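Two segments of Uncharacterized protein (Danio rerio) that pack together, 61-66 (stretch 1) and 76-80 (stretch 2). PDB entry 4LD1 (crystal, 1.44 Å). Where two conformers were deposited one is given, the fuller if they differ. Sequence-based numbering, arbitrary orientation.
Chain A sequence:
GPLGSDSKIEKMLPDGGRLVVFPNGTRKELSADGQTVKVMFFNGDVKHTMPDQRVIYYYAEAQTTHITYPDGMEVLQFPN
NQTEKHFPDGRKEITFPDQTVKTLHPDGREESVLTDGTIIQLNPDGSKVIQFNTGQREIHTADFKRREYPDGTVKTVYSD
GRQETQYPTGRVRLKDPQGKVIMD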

# COMPACT_ATOMS: atom_id res chain seq x y z
N GLU A 61 -8.35 19.83 -3.51
CA GLU A 61 -7.62 20.49 -2.42
C GLU A 61 -6.50 19.58 -1.92
O GLU A 61 -5.35 20.01 -1.79
CB GLU A 61 -8.58 20.87 -1.27
CG GLU A 61 -7.94 21.63 -0.11
CD GLU A 61 -7.23 22.91 -0.53
OE1 GLU A 61 -7.52 23.44 -1.62
OE2 GLU A 61 -6.37 23.37 0.25
N ALA A 62 -6.84 18.32 -1.69
CA ALA A 62 -5.90 17.32 -1.19
C ALA A 62 -5.05 16.70 -2.30
O ALA A 62 -4.06 16.04 -2.02
CB ALA A 62 -6.65 16.24 -0.45
N GLN A 63 -5.45 16.94 -3.54
CA GLN A 63 -4.79 16.39 -4.73
C GLN A 63 -4.70 14.87 -4.63
O GLN A 63 -3.71 14.25 -5.03
CB GLN A 63 -3.40 17.02 -4.91
CG GLN A 63 -3.44 18.53 -5.09
CD GLN A 63 -2.06 19.15 -5.23
OE1 GLN A 63 -1.14 18.52 -5.73
NE2 GLN A 63 -1.93 20.39 -4.80
N THR A 64 -5.77 14.26 -4.13
CA THR A 64 -5.82 12.82 -3.88
C THR A 64 -6.87 12.13 -4.74
O THR A 64 -7.96 12.66 -4.95
CB THR A 64 -6.13 12.56 -2.40
OG1 THR A 64 -5.14 13.20 -1.58
CG2 THR A 64 -6.17 11.06 -2.09
N THR A 65 -6.54 10.96 -5.26
CA THR A 65 -7.47 10.16 -6.05
C THR A 65 -7.84 8.91 -5.24
O THR A 65 -6.98 8.25 -4.65
CB THR A 65 -6.83 9.74 -7.37
OG1 THR A 65 -6.39 10.90 -8.06
CG2 THR A 65 -7.80 8.95 -8.21
N HIS A 66 -9.12 8.57 -5.26
CA HIS A 66 -9.66 7.41 -4.58
C HIS A 66 -10.49 6.65 -5.60
O HIS A 66 -11.42 7.21 -6.21
CB HIS A 66 -10.52 7.88 -3.40
CG HIS A 66 -11.06 6.78 -2.54
ND1 HIS A 66 -12.24 6.92 -1.82
CD2 HIS A 66 -10.60 5.55 -2.25
CE1 HIS A 66 -12.47 5.81 -1.13
NE2 HIS A 66 -11.49 4.96 -1.38
N LEU A 76 -5.92 4.37 -3.33
CA LEU A 76 -5.66 5.75 -3.00
C LEU A 76 -4.35 6.17 -3.61
O LEU A 76 -3.36 5.44 -3.54
CB LEU A 76 -5.58 5.96 -1.49
CG LEU A 76 -6.83 5.72 -0.66
CD1 LEU A 76 -6.52 5.85 0.82
CD2 LEU A 76 -7.89 6.71 -1.05
N GLN A 77 -4.31 7.34 -4.22
CA GLN A 77 -3.08 7.93 -4.72
C GLN A 77 -2.92 9.33 -4.17
O GLN A 77 -3.86 10.13 -4.26
CB GLN A 77 -3.05 7.97 -6.23
CG GLN A 77 -3.26 6.65 -6.88
CD GLN A 77 -3.19 6.76 -8.39
OE1 GLN A 77 -3.27 7.85 -8.94
NE2 GLN A 77 -3.02 5.63 -9.05
N PHE A 78 -1.74 9.62 -3.62
CA PHE A 78 -1.45 10.88 -2.95
C PHE A 78 -0.45 11.68 -3.77
O PHE A 78 0.29 11.10 -4.56
CB PHE A 78 -0.87 10.60 -1.56
CG PHE A 78 -1.82 9.89 -0.66
CD1 PHE A 78 -2.79 10.60 0.04
CD2 PHE A 78 -1.78 8.52 -0.53
CE1 PHE A 78 -3.69 9.94 0.86
CE2 PHE A 78 -2.67 7.86 0.29
CZ PHE A 78 -3.63 8.57 0.98
N PRO A 79 -0.42 13.01 -3.58
CA PRO A 79 0.40 13.88 -4.43
C PRO A 79 1.91 13.76 -4.25
O PRO A 79 2.65 14.28 -5.08
CB PRO A 79 -0.08 15.30 -4.07
CG PRO A 79 -0.70 15.15 -2.71
CD PRO A 79 -1.31 13.79 -2.70
N ASN A 80 2.36 13.07 -3.20
CA ASN A 80 3.78 12.81 -2.99
C ASN A 80 4.21 11.51 -3.67
O ASN A 80 5.33 11.04 -3.46
CB ASN A 80 4.07 12.71 -1.50
CG ASN A 80 3.47 11.47 -0.86
OD1 ASN A 80 2.45 10.96 -1.34
ND2 ASN A 80 4.09 10.99 0.21
O HOH W 1 -3.89 11.78 -7.28

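The two stretches are joined most firmly by a reciprocal pair of backbone hydrogen bonds between Thr65 and Gln77. Thr65 N donates to Gln77 O at 3.0 Å, and Gln77 N returns the bond to Thr65 O at 2.9 Å. With N-H...O angles of 163° and 162°, both are nearly straight, the geometry expected of a hydrogen-bonded pair in an antiparallel sheet. The CA atoms of Thr65 and Gln77 lie 5.1 Å apart. One residue along, His66 faces Leu76 as a non-hydrogen-bonded pair, and the CA-CA distance falls to 4.6 Å.

The same carbonyls also receive CA-H...O contacts, which supplement the amide bonds: Thr64 CA lies 3.3 Å from Gln77 O, and Leu76 CA lies 3.3 Å from Thr65 O. Each oxygen thus meets an amide and an alpha carbon of consecutive residues on the opposing strand. A water extends the polar network at Gln77. It lies 2.8 Å from Thr65 OG1 and donates weak hydrogen bonds to Gln63 O at 3.3 Å and Gln77 O at 3.4 Å, so that it links the two backbones beside the direct bonds.

Side chains leave the paired strands on alternate faces. Thr65 and Gln77 share one face, where their contact is loose: Thr65 CB and Gln77 OE1 are 4.3 Å apart. His66 and Leu76 share the other, and here the packing is tight. Although their CA-to-CB bonds point to the face of the sheet, the ends of both side chains come nearer to the opposing stretch, bringing His66 CD2 to 3.2 Å from Leu76 CD2. The leucine methyl approaches the imidazole obliquely, at a distance short for two carbons, in the His66 conformer given here.

Beyond the ladder, the backbones separate, with CA atoms 5.8 Å apart at Gln63 and Pro79, and the proline ring packs against the loop that precedes Thr64. Pro79, which has no amide hydrogen to donate, meets the other stretch through its ring carbons: its CD lies 3.4 Å from Gln63 O and its CG 3.5 Å from Ala62 O. The side chain of Gln63 adds a further contact, its OE1 3.8 Å from Pro79 CB. Thr64 packs nearby, with its CG2 3.3 Å from Gln77 O and its OG1 3.9 Å from Phe78 CD1. That hydroxyl also donates a weak hydrogen bond to Ala62 O at 3.1 Å, tying the strand start back to the preceding turn. Phe78 directs its CA-to-CB bond away and contributes little. In all, the contact buries 375 Å², summed over both sides.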